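Putative pectin lyase (Geobacillus virus E2, PDB 7CHU) is the trimeric tailspike of a deep-sea thermophilic bacteriophage, probably recognising and perhaps cleaving host surface polysaccharide through a pectate lyase-like beta-helix. Local coordinates at residues A[4-10]-A[26-32]; A[37-41]-A[52-56]; A[111-117]-A[134-140]. All coordinates share one frame. Numbering follows the deposited sequence.

Contact 1: residues A[4-10]-A[26-32]; sequences TRWLNPV and GDTVMVT
Segments 4-10 and 26-32 run side by side, their end-to-end directions 29° apart. Arg5 and Trp6 pair in parallel with Asp27 and Thr28: Arg5 N hydrogen-bonds to Gly26 O (2.9 Å), Thr28 N to Arg5 O (2.8 Å) and Leu7 N to Thr28 O (2.7 Å). The two backbones then part; a water joins Leu7 O and Met30 N, 2.7 Å from each. With the register shifted by one, Val10 N reaches Met30 O (3.1 Å) and Thr32 N reaches Val10 O (2.9 Å). Gly26 (phi/psi 96/-9) enters the strand with a positive phi. On one face Arg5 (chi1 t, chi2 t, chi3 p) bends at chi3 into a two-pronged salt bridge, NE to Asp27 OD1 2.7 Å and NH2 to Asp27 OD2 2.6 Å. On the other, Trp6 (chi1 -87°) lays its six-membered ring over Thr28 CG2, 3.7 Å from the centroid, a CH-pi contact; its NE1 hydrogen-bonds to Asp57 of a neighbouring subunit. Val10 CG2 meets Val31 CG1 at 3.6 Å, and both valines pack against Ile16 of helix 14-19. This is the parallel strand pair of a beta-alpha-beta unit.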
loop_
_atom_site.group_PDB
_atom_site.type_symbol
_atom_site.label_atom_id
_atom_site.label_comp_id
_atom_site.label_asym_id
_atom_site.label_seq_id
_atom_site.Cartn_x
_atom_site.Cartn_y
_atom_site.Cartn_z
ATOM N N THR A 4 -8.217 60.674 9.037
ATOM C CA THR A 4 -9.147 60.704 7.912
ATOM C C THR A 4 -10.575 60.756 8.438
ATOM O O THR A 4 -10.925 60.043 9.388
ATOM C CB THR A 4 -8.968 59.484 6.983
ATOM O OG1 THR A 4 -7.653 59.493 6.421
ATOM C CG2 THR A 4 -9.990 59.498 5.843
ATOM N N ARG A 5 -11.394 61.609 7.816
ATOM C CA ARG A 5 -12.810 61.742 8.165
ATOM C C ARG A 5 -13.614 61.866 6.871
ATOM O O ARG A 5 -13.615 62.918 6.222
ATOM C CB ARG A 5 -13.040 62.931 9.087
ATOM C CG ARG A 5 -14.451 63.010 9.644
ATOM C CD ARG A 5 -14.581 64.155 10.640
ATOM N NE ARG A 5 -14.474 65.453 9.980
ATOM C CZ ARG A 5 -15.304 66.474 10.178
ATOM N NH1 ARG A 5 -16.314 66.356 11.030
ATOM N NH2 ARG A 5 -15.120 67.617 9.527
ATOM N N TRP A 6 -14.296 60.786 6.503
ATOM C CA TRP A 6 -15.062 60.760 5.266
ATOM C C TRP A 6 -16.337 61.587 5.411
ATOM O O TRP A 6 -17.137 61.366 6.328
ATOM C CB TRP A 6 -15.402 59.313 4.895
ATOM C CG TRP A 6 -14.328 58.641 4.086
ATOM C CD1 TRP A 6 -13.350 57.802 4.546
ATOM C CD2 TRP A 6 -14.117 58.773 2.671
ATOM N NE1 TRP A 6 -12.545 57.399 3.499
ATOM C CE2 TRP A 6 -12.996 57.983 2.340
ATOM C CE3 TRP A 6 -14.773 59.480 1.655
ATOM C CZ2 TRP A 6 -12.520 57.876 1.038
ATOM C CZ3 TRP A 6 -14.297 59.377 0.365
ATOM C CH2 TRP A 6 -13.177 58.582 0.065
ATOM N N LEU A 7 -16.533 62.539 4.512
ATOM C CA LEU A 7 -17.776 63.295 4.507
ATOM C C LEU A 7 -18.695 62.781 3.400
ATOM O O LEU A 7 -18.301 61.966 2.557
ATOM C CB LEU A 7 -17.495 64.795 4.358
ATOM C CG LEU A 7 -16.433 65.391 5.298
ATOM C CD1 LEU A 7 -15.988 66.771 4.822
ATOM C CD2 LEU A 7 -16.901 65.458 6.754
ATOM N N ASN A 8 -19.945 63.251 3.425
ATOM C CA ASN A 8 -20.893 62.863 2.389
ATOM C C ASN A 8 -20.409 63.378 1.038
ATOM O O ASN A 8 -19.903 64.505 0.946
ATOM C CB ASN A 8 -22.295 63.406 2.679
ATOM C CG ASN A 8 -22.913 62.793 3.923
ATOM O OD1 ASN A 8 -22.989 61.569 4.061
ATOM N ND2 ASN A 8 -23.342 63.644 4.845
ATOM N N PRO A 9 -20.532 62.583 -0.020
ATOM C CA PRO A 9 -20.058 63.026 -1.334
ATOM C C PRO A 9 -20.825 64.248 -1.805
ATOM O O PRO A 9 -21.898 64.571 -1.295
ATOM C CB PRO A 9 -20.332 61.820 -2.243
ATOM C CG PRO A 9 -21.386 61.030 -1.516
ATOM C CD PRO A 9 -21.099 61.224 -0.055
ATOM N N VAL A 10 -20.256 64.923 -2.804
ATOM C CA VAL A 10 -20.894 66.038 -3.487
ATOM C C VAL A 10 -20.802 65.761 -4.980
ATOM O O VAL A 10 -20.123 64.831 -5.416
ATOM C CB VAL A 10 -20.252 67.399 -3.133
ATOM C CG1 VAL A 10 -20.422 67.688 -1.651
ATOM C CG2 VAL A 10 -18.790 67.410 -3.503
ATOM N N GLY A 26 -7.763 66.274 7.461
ATOM C CA GLY A 26 -8.128 64.889 7.285
ATOM C C GLY A 26 -9.490 64.669 6.674
ATOM O O GLY A 26 -9.815 63.524 6.328
ATOM N N ASP A 27 -10.295 65.722 6.536
ATOM C CA ASP A 27 -11.591 65.591 5.889
ATOM C C ASP A 27 -11.415 65.096 4.460
ATOM O O ASP A 27 -10.551 65.579 3.720
ATOM C CB ASP A 27 -12.342 66.926 5.912
ATOM C CG ASP A 27 -12.973 67.207 7.261
ATOM O OD1 ASP A 27 -12.685 66.433 8.203
ATOM O OD2 ASP A 27 -13.744 68.192 7.380
ATOM N N THR A 28 -12.235 64.119 4.080
ATOM C CA THR A 28 -12.109 63.437 2.803
ATOM C C THR A 28 -13.489 63.344 2.170
ATOM O O THR A 28 -14.454 62.940 2.833
ATOM C CB THR A 28 -11.481 62.051 3.002
ATOM O OG1 THR A 28 -10.284 62.192 3.773
ATOM C CG2 THR A 28 -11.134 61.412 1.677
ATOM N N VAL A 29 -13.591 63.768 0.909
ATOM C CA VAL A 29 -14.852 63.777 0.175
ATOM C C VAL A 29 -14.586 63.333 -1.251
ATOM O O VAL A 29 -13.548 63.662 -1.837
ATOM C CB VAL A 29 -15.545 65.165 0.170
ATOM C CG1 VAL A 29 -14.691 66.188 -0.534
ATOM C CG2 VAL A 29 -16.919 65.096 -0.486
ATOM N N MET A 30 -15.538 62.591 -1.808
ATOM C CA MET A 30 -15.529 62.232 -3.216
ATOM C C MET A 30 -16.534 63.107 -3.949
ATOM O O MET A 30 -17.617 63.394 -3.427
ATOM C CB MET A 30 -15.893 60.756 -3.407
ATOM C CG MET A 30 -16.090 60.343 -4.843
ATOM S SD MET A 30 -16.632 58.631 -4.991
ATOM C CE MET A 30 -15.153 57.752 -4.500
ATOM N N VAL A 31 -16.190 63.521 -5.160
ATOM C CA VAL A 31 -17.163 64.156 -6.030
ATOM C C VAL A 31 -17.540 63.156 -7.116
ATOM O O VAL A 31 -16.682 62.434 -7.645
ATOM C CB VAL A 31 -16.645 65.503 -6.581
ATOM C CG1 VAL A 31 -16.004 66.321 -5.463
ATOM C CG2 VAL A 31 -15.691 65.347 -7.735
ATOM N N THR A 32 -18.841 63.070 -7.395
ATOM C CA THR A 32 -19.430 61.902 -8.026
ATOM C C THR A 32 -20.085 62.152 -9.378
ATOM O O THR A 32 -20.261 61.193 -10.133
ATOM C CB THR A 32 -20.478 61.282 -7.087
ATOM O OG1 THR A 32 -21.497 62.253 -6.789
ATOM C CG2 THR A 32 -19.827 60.840 -5.789
HETATM O O HOH W 1 -17.300 61.756 0.013
#

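Contact 2: residues A[37-41]-A[52-56]; sequences NSGSV and TQKHN
A classic beta bulge distorts this antiparallel pairing: Thr52 and Gln53 both face Val41, whose O accepts hydrogen bonds from Thr52 N at 3.0 Å and, weakly, Gln53 N at 3.3 Å. Thr52 makes this possible with a psi of -34°, while Gln53 returns to an extended conformation. Val41 and Gln53 still form a hydrogen-bonded pair within the bulge (Val41 N to Gln53 O 2.8 Å); beyond it the register is regular, with Ser40 opposite Lys54 as a non-hydrogen-bonded pair, CA to CA 4.3 Å; His55 N then donates to Gly39 O at 3.2 Å. These are the open ends of the hairpin formed by strands 40-45 and 48-54, the latter an outer strand of the four-stranded sheet within this chain. A type II turn, Asn37 to Ser40, leads into the first strand, with Ser40 N on Asn37 O at 3.2 Å. Gly39 sits at its third position (phi/psi 91/-9), where a CB would collide with His55 O. A water links Ser38 O (3.1 Å) and His55 O (2.6 Å). Val41 (chi1 t) and Gln53 (chi1 m) touch CB to CB at 3.9 Å; on the other face Ser40 OG lies 3.6 Å from Lys54 CG. The His55 ring meets His55 of a neighbouring subunit edge-to-face.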
loop_
_atom_site.group_PDB
_atom_site.type_symbol
_atom_site.label_atom_id
_atom_site.label_comp_id
_atom_site.label_asym_id
_atom_site.label_seq_id
_atom_site.Cartn_x
_atom_site.Cartn_y
_atom_site.Cartn_z
ATOM N N ASN A 37 -14.201 64.178 -14.216
ATOM C CA ASN A 37 -13.613 64.157 -12.890
ATOM C C ASN A 37 -14.424 63.345 -11.884
ATOM O O ASN A 37 -14.076 63.342 -10.700
ATOM C CB ASN A 37 -13.433 65.590 -12.379
ATOM C CG ASN A 37 -12.337 65.695 -11.349
ATOM O OD1 ASN A 37 -11.207 65.240 -11.582
ATOM N ND2 ASN A 37 -12.656 66.281 -10.197
ATOM N N SER A 38 -15.482 62.657 -12.305
ATOM C CA SER A 38 -16.234 61.843 -11.360
ATOM C C SER A 38 -15.330 60.768 -10.766
ATOM O O SER A 38 -14.463 60.214 -11.448
ATOM C CB SER A 38 -17.451 61.217 -12.038
ATOM O OG SER A 38 -18.337 62.215 -12.525
ATOM N N GLY A 39 -15.518 60.499 -9.474
ATOM C CA GLY A 39 -14.704 59.540 -8.752
ATOM C C GLY A 39 -13.483 60.122 -8.075
ATOM O O GLY A 39 -12.837 59.421 -7.291
ATOM N N SER A 40 -13.157 61.384 -8.337
ATOM C CA SER A 40 -12.020 62.011 -7.683
ATOM C C SER A 40 -12.294 62.183 -6.198
ATOM O O SER A 40 -13.415 62.507 -5.789
ATOM C CB SER A 40 -11.716 63.358 -8.343
ATOM O OG SER A 40 -11.503 63.190 -9.738
ATOM N N VAL A 41 -11.263 61.930 -5.392
ATOM C CA VAL A 41 -11.338 61.979 -3.937
ATOM C C VAL A 41 -10.359 63.051 -3.472
ATOM O O VAL A 41 -9.182 63.033 -3.856
ATOM C CB VAL A 41 -11.023 60.611 -3.306
ATOM C CG1 VAL A 41 -10.824 60.724 -1.810
ATOM C CG2 VAL A 41 -12.140 59.617 -3.607
ATOM N N THR A 52 -6.231 63.256 -3.912
ATOM C CA THR A 52 -5.406 62.142 -3.449
ATOM C C THR A 52 -5.742 60.813 -4.106
ATOM O O THR A 52 -4.840 59.988 -4.303
ATOM C CB THR A 52 -5.526 61.972 -1.926
ATOM O OG1 THR A 52 -6.831 61.472 -1.594
ATOM C CG2 THR A 52 -5.283 63.297 -1.215
ATOM N N GLN A 53 -7.010 60.560 -4.435
ATOM C CA GLN A 53 -7.399 59.259 -4.966
ATOM C C GLN A 53 -8.421 59.456 -6.075
ATOM O O GLN A 53 -9.040 60.516 -6.197
ATOM C CB GLN A 53 -7.954 58.339 -3.862
ATOM C CG GLN A 53 -7.043 58.209 -2.637
ATOM C CD GLN A 53 -7.638 57.357 -1.525
ATOM O OE1 GLN A 53 -7.831 56.161 -1.696
ATOM N NE2 GLN A 53 -7.896 57.966 -0.375
ATOM N N LYS A 54 -8.589 58.420 -6.897
ATOM C CA LYS A 54 -9.496 58.519 -8.033
ATOM C C LYS A 54 -9.959 57.133 -8.448
ATOM O O LYS A 54 -9.139 56.228 -8.621
ATOM C CB LYS A 54 -8.819 59.218 -9.213
ATOM C CG LYS A 54 -9.737 60.068 -10.057
ATOM C CD LYS A 54 -9.734 59.633 -11.516
ATOM C CE LYS A 54 -10.722 60.471 -12.346
ATOM N NZ LYS A 54 -10.993 59.873 -13.692
ATOM N N HIS A 55 -11.265 56.975 -8.615
ATOM C CA HIS A 55 -11.837 55.771 -9.198
ATOM C C HIS A 55 -12.116 56.005 -10.683
ATOM O O HIS A 55 -12.928 56.868 -11.037
ATOM C CB HIS A 55 -13.117 55.382 -8.461
ATOM C CG HIS A 55 -13.885 54.303 -9.148
ATOM N ND1 HIS A 55 -13.692 52.967 -8.869
ATOM C CD2 HIS A 55 -14.825 54.357 -10.125
ATOM C CE1 HIS A 55 -14.497 52.244 -9.632
ATOM N NE2 HIS A 55 -15.192 53.062 -10.404
ATOM N N ASN A 56 -11.459 55.228 -11.549
ATOM C CA ASN A 56 -11.648 55.322 -12.995
ATOM C C ASN A 56 -12.602 54.220 -13.447
ATOM O O ASN A 56 -12.262 53.031 -13.361
ATOM C CB ASN A 56 -10.310 55.217 -13.741
ATOM C CG ASN A 56 -10.460 55.305 -15.283
ATOM O OD1 ASN A 56 -11.558 55.188 -15.844
ATOM N ND2 ASN A 56 -9.338 55.533 -15.963
HETATM O O HOH W 2 -14.917 57.382 -12.685
#

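Contact 3: residues A[111-117]-A[134-140]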
loop_
_atom_site.group_PDB
_atom_site.type_symbol
_atom_site.label_atom_id
_atom_site.label_comp_id
_atom_site.label_asym_id
_atom_site.label_seq_id
_atom_site.Cartn_x
_atom_site.Cartn_y
_atom_site.Cartn_z
ATOM N N GLN A 111 -11.792 19.212 -22.432
ATOM C CA GLN A 111 -13.064 19.733 -21.936
ATOM C C GLN A 111 -13.250 19.261 -20.505
ATOM O O GLN A 111 -12.683 18.246 -20.113
ATOM C CB GLN A 111 -14.273 19.244 -22.757
ATOM C CG GLN A 111 -14.307 19.652 -24.240
ATOM C CD GLN A 111 -15.512 19.035 -24.975
ATOM O OE1 GLN A 111 -15.695 17.822 -24.964
ATOM N NE2 GLN A 111 -16.330 19.871 -25.598
ATOM N N GLY A 112 -14.110 19.940 -19.755
ATOM C CA GLY A 112 -14.466 19.500 -18.412
ATOM C C GLY A 112 -13.995 20.475 -17.349
ATOM O O GLY A 112 -13.793 21.659 -17.604
ATOM N N GLY A 113 -13.822 19.967 -16.137
ATOM C CA GLY A 113 -13.254 20.779 -15.077
ATOM C C GLY A 113 -13.864 20.454 -13.727
ATOM O O GLY A 113 -14.589 19.482 -13.567
ATOM N N ILE A 114 -13.548 21.296 -12.748
ATOM C CA ILE A 114 -13.977 21.099 -11.368
ATOM C C ILE A 114 -15.254 21.886 -11.131
ATOM O O ILE A 114 -15.370 23.041 -11.564
ATOM C CB ILE A 114 -12.881 21.538 -10.368
ATOM C CG1 ILE A 114 -11.659 20.613 -10.431
ATOM C CG2 ILE A 114 -13.440 21.608 -8.939
ATOM C CD1 ILE A 114 -10.568 20.954 -9.381
ATOM N N VAL A 115 -16.206 21.267 -10.432
ATOM C CA VAL A 115 -17.328 21.953 -9.804
ATOM C C VAL A 115 -17.051 22.006 -8.306
ATOM O O VAL A 115 -17.007 20.970 -7.629
ATOM C CB VAL A 115 -18.657 21.242 -10.086
ATOM C CG1 VAL A 115 -19.785 21.936 -9.300
ATOM C CG2 VAL A 115 -18.956 21.246 -11.588
ATOM N N TYR A 116 -16.873 23.207 -7.767
ATOM C CA TYR A 116 -16.366 23.368 -6.414
ATOM C C TYR A 116 -17.496 23.763 -5.476
ATOM O O TYR A 116 -18.273 24.678 -5.788
ATOM C CB TYR A 116 -15.266 24.427 -6.364
ATOM C CG TYR A 116 -14.804 24.615 -4.944
ATOM C CD1 TYR A 116 -14.055 23.631 -4.312
ATOM C CD2 TYR A 116 -15.167 25.742 -4.216
ATOM C CE1 TYR A 116 -13.632 23.786 -2.981
ATOM C CE2 TYR A 116 -14.758 25.903 -2.895
ATOM C CZ TYR A 116 -13.993 24.929 -2.285
ATOM O OH TYR A 116 -13.593 25.093 -0.969
ATOM N N PHE A 117 -17.574 23.079 -4.335
ATOM C CA PHE A 117 -18.611 23.303 -3.317
ATOM C C PHE A 117 -17.929 23.890 -2.086
ATOM O O PHE A 117 -17.249 23.142 -1.359
ATOM C CB PHE A 117 -19.325 21.993 -2.923
ATOM C CG PHE A 117 -20.100 21.318 -4.022
ATOM C CD1 PHE A 117 -19.458 20.754 -5.113
ATOM C CD2 PHE A 117 -21.470 21.175 -3.916
ATOM C CE1 PHE A 117 -20.183 20.125 -6.111
ATOM C CE2 PHE A 117 -22.217 20.542 -4.911
ATOM C CZ PHE A 117 -21.571 20.018 -6.013
ATOM N N ASN A 134 -15.071 14.097 -17.547
ATOM C CA ASN A 134 -14.083 15.052 -17.030
ATOM C C ASN A 134 -14.681 16.021 -16.026
ATOM O O ASN A 134 -14.254 17.171 -15.929
ATOM C CB ASN A 134 -13.401 15.819 -18.170
ATOM C CG ASN A 134 -12.721 14.889 -19.142
ATOM O OD1 ASN A 134 -12.224 13.848 -18.744
ATOM N ND2 ASN A 134 -12.702 15.242 -20.405
ATOM N N ILE A 135 -15.679 15.592 -15.267
ATOM C CA ILE A 135 -16.286 16.456 -14.262
ATOM C C ILE A 135 -15.874 15.931 -12.893
ATOM O O ILE A 135 -16.066 14.747 -12.591
ATOM C CB ILE A 135 -17.816 16.519 -14.411
ATOM C CG1 ILE A 135 -18.194 17.264 -15.699
ATOM C CG2 ILE A 135 -18.445 17.235 -13.201
ATOM C CD1 ILE A 135 -19.728 17.556 -15.843
ATOM N N ARG A 136 -15.298 16.803 -12.067
ATOM C CA ARG A 136 -14.926 16.458 -10.703
ATOM C C ARG A 136 -15.705 17.339 -9.739
ATOM O O ARG A 136 -15.723 18.563 -9.902
ATOM C CB ARG A 136 -13.427 16.641 -10.482
ATOM C CG ARG A 136 -12.589 15.457 -10.902
ATOM C CD ARG A 136 -11.176 15.640 -10.390
ATOM N NE ARG A 136 -10.510 16.737 -11.076
ATOM C CZ ARG A 136 -9.665 17.588 -10.503
ATOM N NH1 ARG A 136 -9.377 17.492 -9.211
ATOM N NH2 ARG A 136 -9.111 18.552 -11.226
ATOM N N LEU A 137 -16.335 16.720 -8.741
ATOM C CA LEU A 137 -17.033 17.433 -7.672
ATOM C C LEU A 137 -16.102 17.533 -6.459
ATOM O O LEU A 137 -15.760 16.521 -5.840
ATOM C CB LEU A 137 -18.330 16.730 -7.294
ATOM C CG LEU A 137 -19.301 16.302 -8.406
ATOM C CD1 LEU A 137 -20.538 15.586 -7.829
ATOM C CD2 LEU A 137 -19.715 17.494 -9.287
ATOM N N VAL A 138 -15.718 18.752 -6.101
ATOM C CA VAL A 138 -14.710 18.995 -5.074
ATOM C C VAL A 138 -15.304 19.925 -4.025
ATOM O O VAL A 138 -15.834 20.979 -4.369
ATOM C CB VAL A 138 -13.438 19.615 -5.684
ATOM C CG1 VAL A 138 -12.409 19.944 -4.583
ATOM C CG2 VAL A 138 -12.858 18.702 -6.777
ATOM N N GLY A 139 -15.201 19.542 -2.749
ATOM C CA GLY A 139 -15.583 20.389 -1.642
ATOM C C GLY A 139 -14.392 20.894 -0.841
ATOM O O GLY A 139 -13.231 20.742 -1.220
ATOM N N ALA A 140 -14.703 21.507 0.296
ATOM C CA ALA A 140 -13.677 22.093 1.153
ATOM C C ALA A 140 -13.121 21.119 2.192
ATOM O O ALA A 140 -12.165 21.464 2.900
ATOM C CB ALA A 140 -14.234 23.323 1.864
#
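Ile114 and Arg136 lie side by side on one face of this parallel pair. Ile114 (chi1 m, chi2 t) sets CD1 over a face of the Arg136 guanidinium, 3.4 Å from NH2, while its CG2 packs on Val138 CG2 at 3.7 Å. Arg136 (chi1 m, chi2 t, chi3 m) carries its charge to a salt bridge with Glu175, and at the subunit interface NH2 also hydrogen-bonds to Ala140 O of a neighbouring subunit. Further along, Tyr116 (chi1 t) packs against Val138, also t, with CD1 to CG1 4.0 Å, and brings OH to 3.4 Å from Ala140 CB. Strands 113-117 and 135-139 are neighbours in one parallel sheet, contributed by successive coils of the right-handed beta-helix expected of the pectate lyase-like family. Their axes approach to 4.6 Å at -26°, with hydrogen bonds such as Val115 N to Arg136 O (2.8 Å) and Phe117 N to Val138 O (2.7 Å). The opposite face is wholly apolar: Val115 (t) puts CB 4.0 Å from Leu137 CD2, and Phe117 (m) brings CE1 to 4.0 Å from Leu137 CB, beside Ile94 and Ile98 of helix 91-99 and Met177. Asn134, with positive phi (68°) and chi1 m, turns ND2 to Asn107 O and, weakly, to Gln111 O at 3.0 Å.

How the contacts relate
Contacts 1 and 2 belong to one small N-terminal sheet, their centres 11 Å apart: strands 27-30 and 40-45 are neighbours in it, with Val31 probably hydrogen-bonding to both Gly39 and Ser40, and Thr28 packing on Val41. Contact 3 lies in the beta-helix, its centre 45 Å from that of contact 1 and 41 Å from that of contact 2. Contact 1 is partly buried, with a salt bridge at one end between an exposed Arg5 and a buried Asp27; contacts 2 and 3 are largely buried. Pairing is parallel in 1 and 3 but antiparallel in 2. Bulge, shifted register and bridging waters mark the small sheet, whereas contact 3 keeps a regular parallel ladder, hydrophobic on the Val115 and Leu137 face, with Arg136 at the subunit interface on the other. All three reach both neighbouring subunits.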